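Local structure of protection of telomeres protein poz1 (Schizosaccharomyces pombe, 5WE0) at residues Glu109-Met114 with Glu136-Tyr141; His155-Glu160 with Ile198-His203; Tyr219-Lys224 with Phe235-Ile240. The protein acts at fission yeast telomeres as a DNA-associated protein that negatively regulates telomerase and telomere length. All coordinates share one frame; numbering follows the deposited sequence.

Contact 1. Residues Glu109-Met114 with Glu136-Tyr141; sequences ERQNCM and EALKLY
Ala137 presses its methyl group over one face of the Arg110 guanidinium, with CB 3.5 Å from Arg110 NE and offset toward the rim of the flat group. Because CG of Arg110 stands anti to the backbone N (chi1 -174°) and the chain then bends at chi3, the guanidinium presents this face to the methyl. Its nitrogens are gripped beyond the two segments: NH2 by a salt bridge to Glu107, NH1 by hydrogen bonds to Asn134 and Gln226. This buried arginine lies between helices 93-115 and 130-157, an antiparallel helix pair within an all-helical fold; the axes of the segments 109-114 and 136-141 come within 11.7 Å, 168° apart in direction. The disulfide between Cys113 and Cys231 fastens the same part of helix 93-115. One residue on from Ala137, Leu138 crosses the side chains of both Arg110 and Gln111 at about a right angle. Its CD2 is 3.8 Å from Arg110 NH2 and 3.7 Å from Gln111 NE2, the latter nitrogen being hydrogen-bonded to Glu107.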
loop_
_atom_site.group_PDB
_atom_site.type_symbol
_atom_site.label_atom_id
_atom_site.label_comp_id
_atom_site.label_asym_id
_atom_site.label_seq_id
_atom_site.Cartn_x
_atom_site.Cartn_y
_atom_site.Cartn_z
ATOM N N GLU A 109 -12.464 -2.112 -2.893
ATOM C CA GLU A 109 -13.414 -2.421 -1.823
ATOM C C GLU A 109 -14.066 -1.163 -1.250
ATOM O O GLU A 109 -15.259 -1.171 -0.919
ATOM C CB GLU A 109 -12.709 -3.202 -0.718
ATOM C CG GLU A 109 -13.626 -3.713 0.387
ATOM C CD GLU A 109 -13.401 -5.183 0.694
ATOM O OE1 GLU A 109 -12.843 -5.903 -0.174
ATOM O OE2 GLU A 109 -13.756 -5.606 1.820
ATOM N N ARG A 110 -13.291 -0.086 -1.058
ATOM C CA ARG A 110 -13.903 1.163 -0.608
ATOM C C ARG A 110 -14.964 1.630 -1.603
ATOM O O ARG A 110 -16.060 2.049 -1.208
ATOM C CB ARG A 110 -12.851 2.245 -0.431
ATOM C CG ARG A 110 -13.377 3.518 0.168
ATOM C CD ARG A 110 -12.459 4.673 -0.157
ATOM N NE ARG A 110 -12.408 4.881 -1.603
ATOM C CZ ARG A 110 -13.374 5.472 -2.311
ATOM N NH1 ARG A 110 -14.468 5.918 -1.711
ATOM N NH2 ARG A 110 -13.249 5.605 -3.627
ATOM N N GLN A 111 -14.649 1.574 -2.900
ATOM C CA GLN A 111 -15.607 2.005 -3.914
ATOM C C GLN A 111 -16.905 1.202 -3.839
ATOM O O GLN A 111 -17.992 1.774 -3.949
ATOM C CB GLN A 111 -14.997 1.921 -5.298
ATOM C CG GLN A 111 -14.062 3.073 -5.593
ATOM C CD GLN A 111 -13.537 3.047 -7.020
ATOM O OE1 GLN A 111 -14.139 2.432 -7.905
ATOM N NE2 GLN A 111 -12.404 3.695 -7.244
ATOM N N ASN A 112 -16.815 -0.129 -3.711
ATOM C CA ASN A 112 -18.037 -0.925 -3.570
ATOM C C ASN A 112 -18.834 -0.534 -2.338
ATOM O O ASN A 112 -20.060 -0.420 -2.403
ATOM C CB ASN A 112 -17.741 -2.417 -3.527
ATOM C CG ASN A 112 -17.668 -3.022 -4.897
ATOM O OD1 ASN A 112 -17.168 -2.409 -5.841
ATOM N ND2 ASN A 112 -18.249 -4.214 -5.037
ATOM N N CYS A 113 -18.164 -0.330 -1.205
ATOM C CA CYS A 113 -18.882 0.130 -0.025
ATOM C C CYS A 113 -19.707 1.379 -0.314
ATOM O O CYS A 113 -20.855 1.482 0.123
ATOM C CB CYS A 113 -17.903 0.389 1.119
ATOM S SG CYS A 113 -18.704 0.962 2.623
ATOM N N MET A 114 -19.135 2.353 -1.020
ATOM C CA MET A 114 -19.875 3.592 -1.224
ATOM C C MET A 114 -21.088 3.382 -2.127
ATOM O O MET A 114 -22.104 4.074 -1.973
ATOM C CB MET A 114 -18.944 4.670 -1.770
ATOM C CG MET A 114 -17.990 5.163 -0.687
ATOM S SD MET A 114 -18.736 5.736 0.859
ATOM C CE MET A 114 -18.508 7.527 0.713
ATOM N N GLU A 136 -12.972 12.797 -1.779
ATOM C CA GLU A 136 -11.743 12.998 -1.019
ATOM C C GLU A 136 -10.844 11.771 -1.104
ATOM O O GLU A 136 -9.647 11.885 -1.373
ATOM C CB GLU A 136 -12.072 13.330 0.432
ATOM C CG GLU A 136 -12.226 14.798 0.713
ATOM C CD GLU A 136 -12.641 15.039 2.149
ATOM O OE1 GLU A 136 -11.966 14.512 3.045
ATOM O OE2 GLU A 136 -13.626 15.761 2.399
ATOM N N ALA A 137 -11.415 10.584 -0.885
ATOM C CA ALA A 137 -10.639 9.354 -0.979
ATOM C C ALA A 137 -10.048 9.179 -2.369
ATOM O O ALA A 137 -8.881 8.794 -2.508
ATOM C CB ALA A 137 -11.507 8.154 -0.600
ATOM N N LEU A 138 -10.830 9.465 -3.413
ATOM C CA LEU A 138 -10.324 9.295 -4.775
ATOM C C LEU A 138 -9.153 10.216 -5.047
ATOM O O LEU A 138 -8.191 9.817 -5.709
ATOM C CB LEU A 138 -11.423 9.571 -5.803
ATOM C CG LEU A 138 -12.496 8.530 -6.047
ATOM C CD1 LEU A 138 -13.623 9.180 -6.877
ATOM C CD2 LEU A 138 -11.891 7.333 -6.768
ATOM N N LYS A 139 -9.216 11.455 -4.547
ATOM C CA LYS A 139 -8.132 12.406 -4.791
ATOM C C LYS A 139 -6.874 11.990 -4.037
ATOM O O LYS A 139 -5.773 11.991 -4.597
ATOM C CB LYS A 139 -8.572 13.809 -4.375
ATOM C CG LYS A 139 -9.383 14.512 -5.460
ATOM C CD LYS A 139 -10.342 15.547 -4.884
ATOM C CE LYS A 139 -9.616 16.702 -4.256
ATOM N NZ LYS A 139 -10.536 17.679 -3.613
ATOM N N LEU A 140 -7.031 11.616 -2.763
ATOM C CA LEU A 140 -5.911 11.118 -1.976
ATOM C C LEU A 140 -5.331 9.848 -2.579
ATOM O O LEU A 140 -4.106 9.682 -2.624
ATOM C CB LEU A 140 -6.358 10.872 -0.527
ATOM C CG LEU A 140 -6.734 12.137 0.247
ATOM C CD1 LEU A 140 -7.520 11.812 1.527
ATOM C CD2 LEU A 140 -5.462 12.934 0.570
ATOM N N TYR A 141 -6.192 8.928 -3.028
ATOM C CA TYR A 141 -5.707 7.670 -3.592
ATOM C C TYR A 141 -4.820 7.925 -4.792
ATOM O O TYR A 141 -3.744 7.323 -4.944
ATOM C CB TYR A 141 -6.872 6.785 -4.003
ATOM C CG TYR A 141 -6.455 5.566 -4.783
ATOM C CD1 TYR A 141 -5.996 4.441 -4.118
ATOM C CD2 TYR A 141 -6.555 5.514 -6.181
ATOM C CE1 TYR A 141 -5.611 3.311 -4.794
ATOM C CE2 TYR A 141 -6.179 4.356 -6.876
ATOM C CZ TYR A 141 -5.696 3.259 -6.155
ATOM O OH TYR A 141 -5.289 2.085 -6.766
#

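Contact 2. Residues His155-Glu160 with Ile198-His203; sequences HFLEQE and IYVSQH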
loop_
_atom_site.group_PDB
_atom_site.type_symbol
_atom_site.label_atom_id
_atom_site.label_comp_id
_atom_site.label_asym_id
_atom_site.label_seq_id
_atom_site.Cartn_x
_atom_site.Cartn_y
_atom_site.Cartn_z
ATOM N N HIS A 155 14.045 5.301 -7.427
ATOM C CA HIS A 155 14.998 4.318 -6.915
ATOM C C HIS A 155 15.662 3.552 -8.057
ATOM O O HIS A 155 16.887 3.365 -8.051
ATOM C CB HIS A 155 14.293 3.362 -5.955
ATOM C CG HIS A 155 15.190 2.333 -5.344
ATOM N ND1 HIS A 155 15.385 1.087 -5.904
ATOM C CD2 HIS A 155 15.917 2.351 -4.199
ATOM C CE1 HIS A 155 16.204 0.387 -5.139
ATOM N NE2 HIS A 155 16.544 1.133 -4.100
ATOM N N PHE A 156 14.869 3.103 -9.048
ATOM C CA PHE A 156 15.426 2.449 -10.243
ATOM C C PHE A 156 16.479 3.326 -10.913
ATOM O O PHE A 156 17.579 2.866 -11.227
ATOM C CB PHE A 156 14.320 2.161 -11.268
ATOM C CG PHE A 156 13.606 0.846 -11.084
ATOM C CD1 PHE A 156 14.281 -0.353 -11.178
ATOM C CD2 PHE A 156 12.222 0.819 -10.868
ATOM C CE1 PHE A 156 13.598 -1.563 -11.049
ATOM C CE2 PHE A 156 11.536 -0.393 -10.732
ATOM C CZ PHE A 156 12.224 -1.575 -10.822
ATOM N N LEU A 157 16.158 4.610 -11.119
ATOM C CA LEU A 157 17.039 5.537 -11.825
ATOM C C LEU A 157 18.310 5.871 -11.044
ATOM O O LEU A 157 19.241 6.433 -11.625
ATOM C CB LEU A 157 16.312 6.843 -12.122
ATOM C CG LEU A 157 15.143 6.775 -13.095
ATOM C CD1 LEU A 157 14.319 8.054 -13.027
ATOM C CD2 LEU A 157 15.647 6.499 -14.496
ATOM N N GLU A 158 18.341 5.617 -9.737
ATOM C CA GLU A 158 19.483 5.931 -8.891
ATOM C C GLU A 158 20.475 4.781 -8.750
ATOM O O GLU A 158 21.439 4.903 -7.983
ATOM C CB GLU A 158 18.989 6.357 -7.507
ATOM C CG GLU A 158 18.390 7.754 -7.489
ATOM C CD GLU A 158 18.257 8.329 -6.075
ATOM O OE1 GLU A 158 17.545 7.717 -5.239
ATOM O OE2 GLU A 158 18.854 9.397 -5.806
ATOM N N GLN A 159 20.250 3.666 -9.429
ATOM C CA GLN A 159 21.170 2.542 -9.404
ATOM C C GLN A 159 22.066 2.567 -10.643
ATOM O O GLN A 159 21.734 3.160 -11.673
ATOM C CB GLN A 159 20.412 1.210 -9.328
ATOM C CG GLN A 159 19.226 1.158 -8.351
ATOM C CD GLN A 159 19.636 1.363 -6.895
ATOM O OE1 GLN A 159 20.475 0.639 -6.373
ATOM N NE2 GLN A 159 19.012 2.332 -6.228
ATOM N N GLU A 160 23.231 1.934 -10.521
ATOM C CA GLU A 160 24.178 1.870 -11.640
ATOM C C GLU A 160 24.910 0.519 -11.656
ATOM O O GLU A 160 25.668 0.190 -10.741
ATOM C CB GLU A 160 25.178 3.028 -11.582
ATOM C CG GLU A 160 26.297 2.903 -12.601
ATOM C CD GLU A 160 25.860 3.207 -14.022
ATOM O OE1 GLU A 160 24.641 3.358 -14.286
ATOM O OE2 GLU A 160 26.750 3.271 -14.894
ATOM N N ILE A 198 21.250 14.031 -10.720
ATOM C CA ILE A 198 20.908 15.448 -10.607
ATOM C C ILE A 198 19.410 15.635 -10.816
ATOM O O ILE A 198 18.741 16.362 -10.071
ATOM C CB ILE A 198 21.717 16.294 -11.610
ATOM C CG1 ILE A 198 23.175 16.431 -11.175
ATOM C CG2 ILE A 198 21.085 17.676 -11.792
ATOM C CD1 ILE A 198 24.041 17.131 -12.203
ATOM N N TYR A 199 18.867 14.973 -11.839
ATOM C CA TYR A 199 17.451 15.104 -12.145
ATOM C C TYR A 199 16.590 14.495 -11.043
ATOM O O TYR A 199 15.565 15.065 -10.660
ATOM C CB TYR A 199 17.155 14.425 -13.484
ATOM C CG TYR A 199 15.690 14.067 -13.661
ATOM C CD1 TYR A 199 15.156 12.910 -13.064
ATOM C CD2 TYR A 199 14.843 14.854 -14.442
ATOM C CE1 TYR A 199 13.838 12.595 -13.184
ATOM C CE2 TYR A 199 13.512 14.514 -14.592
ATOM C CZ TYR A 199 13.030 13.383 -13.964
ATOM O OH TYR A 199 11.720 13.033 -14.101
ATOM N N VAL A 200 16.964 13.314 -10.547
ATOM C CA VAL A 200 16.198 12.703 -9.468
ATOM C C VAL A 200 16.214 13.587 -8.220
ATOM O O VAL A 200 15.188 13.745 -7.544
ATOM C CB VAL A 200 16.708 11.274 -9.194
ATOM C CG1 VAL A 200 16.202 10.775 -7.854
ATOM C CG2 VAL A 200 16.236 10.334 -10.299
ATOM N N SER A 201 17.365 14.201 -7.909
ATOM C CA SER A 201 17.450 15.072 -6.734
ATOM C C SER A 201 16.513 16.260 -6.846
ATOM O O SER A 201 15.899 16.670 -5.856
ATOM C CB SER A 201 18.882 15.566 -6.528
ATOM O OG SER A 201 19.570 14.657 -5.697
ATOM N N GLN A 202 16.443 16.859 -8.034
ATOM C CA GLN A 202 15.571 18.002 -8.267
ATOM C C GLN A 202 14.102 17.621 -8.119
ATOM O O GLN A 202 13.313 18.361 -7.519
ATOM C CB GLN A 202 15.835 18.561 -9.661
ATOM C CG GLN A 202 17.065 19.433 -9.773
ATOM C CD GLN A 202 17.146 20.139 -11.116
ATOM O OE1 GLN A 202 16.189 20.802 -11.528
ATOM N NE2 GLN A 202 18.278 20.004 -11.804
ATOM N N HIS A 203 13.703 16.487 -8.692
ATOM C CA HIS A 203 12.304 16.087 -8.595
ATOM C C HIS A 203 11.943 15.624 -7.189
ATOM O O HIS A 203 10.821 15.866 -6.738
ATOM C CB HIS A 203 12.015 15.031 -9.649
ATOM C CG HIS A 203 11.766 15.627 -10.992
ATOM N ND1 HIS A 203 10.503 15.933 -11.447
ATOM C CD2 HIS A 203 12.625 16.083 -11.934
ATOM C CE1 HIS A 203 10.592 16.495 -12.639
ATOM N NE2 HIS A 203 11.870 16.601 -12.957
#
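Val200 points its side chain from helix 193-206 into the angle between Leu157 and Glu158, near the end of helix 130-157. From CB, which faces the other segment, the two methyls part and each takes a different neighbour. CG1, anti to the backbone N (chi1 164°), meets the outer part of Glu158, the two side chains crossing at a slant; it lies 3.7 Å from Glu158 CG and 3.6 Å from Glu158 OE2. Glu158 CG, CD and OE2 all lie against this methyl, while the other oxygen, OE1, forms a salt bridge with Lys204. CG2 turns to the apolar side: it meets Leu157 CB at 3.9 Å and Leu157 CD1 at 4.0 Å, and also sits in plane at the edge of the Tyr199 ring. Leu157 itself is held among Leu185, Leu188 and Phe167, so the valine adds to a buried cluster.

The backbone around Leu157 has its own fastening. His155 O accepts Glu158 N and, from the opposite face of its carbonyl plane, Gln159 NE2 at 3.0 Å; that amide nitrogen also lies over the centre of the His155 ring. Arg196 of helix 193-206 also hydrogen-bonds Leu157 O. The end of helix 130-157 thus packs against helix 193-206, the helix that comes before 209-230, in plain helix-to-helix packing of an all-helical protein, with a leucine-valine contact inside and the glutamate-lysine salt bridge beside it.

Contact 3. Residues Tyr219-Lys224 with Phe235-Ile240; sequences YIQCTK and FKQREI
Van der Waals contact comes first from the stem of Lys224, which crosses the Phe235 side chain at about a right angle. Lys224 CB is 3.9 Å from Phe235 CB, and Lys224 CG lies equally far from Phe235 CD1, approaching the ring obliquely. Further out, Lys224 CD passes 3.7 Å from Gln237 NE2, and the lysine's extended chain then carries its ammonium group away from the segment 235-240. There NZ donates to Gln221 OE1 at 3.0 Å, in the carbonyl plane, and forms a salt bridge with Glu62, a charged partner that probably makes it easier to bury the lysine.

In the fold, these contacts draw the C-terminal region back along helix 209-230, after a turn that leads into the short helix 238-241. Gln237 is the N-cap residue of that helix, and Glu228 OE1 steadies the turn by accepting the backbone N-H groups of both Phe235 and Gln237.

Hydrogen bonding between the two segments is indirect. Gln237 is bent at chi2 (-57°), which brings its amide back over the turn, where NE2 donates to Phe235 O at 2.9 Å in a fairly straight bond (166° at the hydrogen). The same NE2 also reaches Glu21 O, and so does Gln221 NE2, so one carbonyl receives an amide from each segment. The amide planes of Gln221 and Gln237 are turned 80° against each other. A water also bridges the segments, donating to Gln221 O at 2.9 Å and to Gln237 OE1 at 2.6 Å.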
loop_
_atom_site.group_PDB
_atom_site.type_symbol
_atom_site.label_atom_id
_atom_site.label_comp_id
_atom_site.label_asym_id
_atom_site.label_seq_id
_atom_site.Cartn_x
_atom_site.Cartn_y
_atom_site.Cartn_z
ATOM N N TYR A 219 -5.382 8.942 3.197
ATOM C CA TYR A 219 -6.176 8.013 2.403
ATOM C C TYR A 219 -6.626 6.823 3.243
ATOM O O TYR A 219 -7.771 6.375 3.139
ATOM C CB TYR A 219 -5.390 7.522 1.174
ATOM C CG TYR A 219 -6.166 6.433 0.491
ATOM C CD1 TYR A 219 -7.336 6.729 -0.232
ATOM C CD2 TYR A 219 -5.793 5.106 0.632
ATOM C CE1 TYR A 219 -8.083 5.718 -0.815
ATOM C CE2 TYR A 219 -6.515 4.094 0.055
ATOM C CZ TYR A 219 -7.663 4.398 -0.660
ATOM O OH TYR A 219 -8.379 3.359 -1.208
ATOM N N ILE A 220 -5.717 6.261 4.036
ATOM C CA ILE A 220 -6.052 5.093 4.848
ATOM C C ILE A 220 -7.097 5.457 5.895
ATOM O O ILE A 220 -8.033 4.695 6.144
ATOM C CB ILE A 220 -4.772 4.507 5.482
ATOM C CG1 ILE A 220 -3.849 3.914 4.386
ATOM C CG2 ILE A 220 -5.133 3.446 6.542
ATOM C CD1 ILE A 220 -4.459 2.704 3.612
ATOM N N GLN A 221 -6.946 6.621 6.534
ATOM C CA GLN A 221 -7.881 7.035 7.580
ATOM C C GLN A 221 -9.255 7.361 6.993
ATOM O O GLN A 221 -10.292 7.033 7.588
ATOM C CB GLN A 221 -7.309 8.246 8.334
ATOM C CG GLN A 221 -6.054 7.933 9.201
ATOM C CD GLN A 221 -6.282 6.793 10.224
ATOM O OE1 GLN A 221 -5.889 5.637 9.996
ATOM N NE2 GLN A 221 -6.923 7.122 11.350
ATOM N N CYS A 222 -9.271 8.028 5.836
ATOM C CA CYS A 222 -10.510 8.301 5.122
ATOM C C CYS A 222 -11.231 7.008 4.780
ATOM O O CYS A 222 -12.432 6.857 5.051
ATOM C CB CYS A 222 -10.196 9.085 3.844
ATOM S SG CYS A 222 -11.656 9.647 2.900
ATOM N N THR A 223 -10.487 6.040 4.246
ATOM C CA THR A 223 -11.064 4.750 3.881
ATOM C C THR A 223 -11.617 4.023 5.101
ATOM O O THR A 223 -12.741 3.514 5.062
ATOM C CB THR A 223 -10.001 3.886 3.195
ATOM O OG1 THR A 223 -9.564 4.528 1.995
ATOM C CG2 THR A 223 -10.555 2.533 2.828
ATOM N N LYS A 224 -10.848 3.996 6.205
ATOM C CA LYS A 224 -11.299 3.358 7.445
ATOM C C LYS A 224 -12.602 3.966 7.928
ATOM O O LYS A 224 -13.523 3.248 8.333
ATOM C CB LYS A 224 -10.254 3.516 8.552
ATOM C CG LYS A 224 -9.043 2.601 8.519
ATOM C CD LYS A 224 -8.250 2.802 9.830
ATOM C CE LYS A 224 -6.880 2.169 9.763
ATOM N NZ LYS A 224 -5.931 2.746 10.750
ATOM N N PHE A 235 -13.328 -0.374 12.395
ATOM C CA PHE A 235 -11.939 0.046 12.297
ATOM C C PHE A 235 -11.589 0.966 13.447
ATOM O O PHE A 235 -10.731 1.844 13.315
ATOM C CB PHE A 235 -11.660 0.720 10.953
ATOM C CG PHE A 235 -11.421 -0.260 9.827
ATOM C CD1 PHE A 235 -10.197 -0.923 9.716
ATOM C CD2 PHE A 235 -12.402 -0.503 8.873
ATOM C CE1 PHE A 235 -9.970 -1.824 8.706
ATOM C CE2 PHE A 235 -12.187 -1.411 7.827
ATOM C CZ PHE A 235 -10.981 -2.082 7.749
ATOM N N LYS A 236 -12.306 0.799 14.561
ATOM C CA LYS A 236 -12.059 1.535 15.796
ATOM C C LYS A 236 -12.066 3.038 15.540
ATOM O O LYS A 236 -11.302 3.800 16.134
ATOM C CB LYS A 236 -10.752 1.071 16.452
ATOM C CG LYS A 236 -10.823 -0.387 16.895
ATOM C CD LYS A 236 -9.470 -1.028 17.196
ATOM C CE LYS A 236 -9.686 -2.497 17.649
ATOM N NZ LYS A 236 -8.432 -3.267 17.965
ATOM N N GLN A 237 -12.973 3.468 14.663
ATOM C CA GLN A 237 -13.117 4.872 14.308
ATOM C C GLN A 237 -14.223 5.557 15.102
ATOM O O GLN A 237 -14.597 6.683 14.760
ATOM C CB GLN A 237 -13.402 5.028 12.804
ATOM C CG GLN A 237 -12.308 4.571 11.876
ATOM C CD GLN A 237 -11.007 5.295 12.153
ATOM O OE1 GLN A 237 -10.893 6.506 11.960
ATOM N NE2 GLN A 237 -10.020 4.557 12.627
ATOM N N ARG A 238 -14.736 4.911 16.158
ATOM C CA ARG A 238 -15.878 5.450 16.899
ATOM C C ARG A 238 -15.597 6.854 17.433
ATOM O O ARG A 238 -16.435 7.754 17.303
ATOM C CB ARG A 238 -16.276 4.491 18.031
ATOM C CG ARG A 238 -15.247 4.317 19.153
ATOM C CD ARG A 238 -15.897 3.877 20.465
ATOM N NE ARG A 238 -15.129 4.304 21.637
ATOM C CZ ARG A 238 -15.160 5.528 22.165
ATOM N NH1 ARG A 238 -15.910 6.479 21.619
ATOM N NH2 ARG A 238 -14.424 5.807 23.236
ATOM N N GLU A 239 -14.411 7.076 18.007
ATOM C CA GLU A 239 -14.089 8.389 18.559
ATOM C C GLU A 239 -13.920 9.465 17.489
ATOM O O GLU A 239 -13.973 10.654 17.819
ATOM C CB GLU A 239 -12.803 8.312 19.384
ATOM C CG GLU A 239 -12.630 9.433 20.417
ATOM C CD GLU A 239 -13.154 9.085 21.800
ATOM O OE1 GLU A 239 -13.407 7.889 22.048
ATOM O OE2 GLU A 239 -13.288 10.007 22.647
ATOM N N ILE A 240 -13.713 9.085 16.228
ATOM C CA ILE A 240 -13.631 10.054 15.134
ATOM C C ILE A 240 -14.999 10.343 14.512
ATOM O O ILE A 240 -15.313 11.498 14.212
ATOM C CB ILE A 240 -12.620 9.551 14.075
ATOM C CG1 ILE A 240 -11.190 9.589 14.625
ATOM C CG2 ILE A 240 -12.712 10.360 12.790
ATOM C CD1 ILE A 240 -10.474 8.245 14.625
HETATM O O HOH W 1 -10.315 8.285 10.221
#

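Overall arrangement
Along the chain the three contacts follow in series, contact 1 closing before contact 2 opens and contact 2 before contact 3. Contacts 1 and 2 both draw on helix 130-157, yet their centres are 31 Å apart, so this long helix links two separate regions. Contacts 1 and 3 are neighbours, with centres 13 Å apart: Ala137 packs on Cys222, Arg110 on Thr223, and Tyr141 on Tyr219, joining helices 93-115, 130-157 and 209-230. Contacts 2 and 3 lie on opposite sides of the chain's centre, about 20 Å apart at their nearest atoms, although helices 193-206 and 209-230 are consecutive. Each contact has residues near another protein chain.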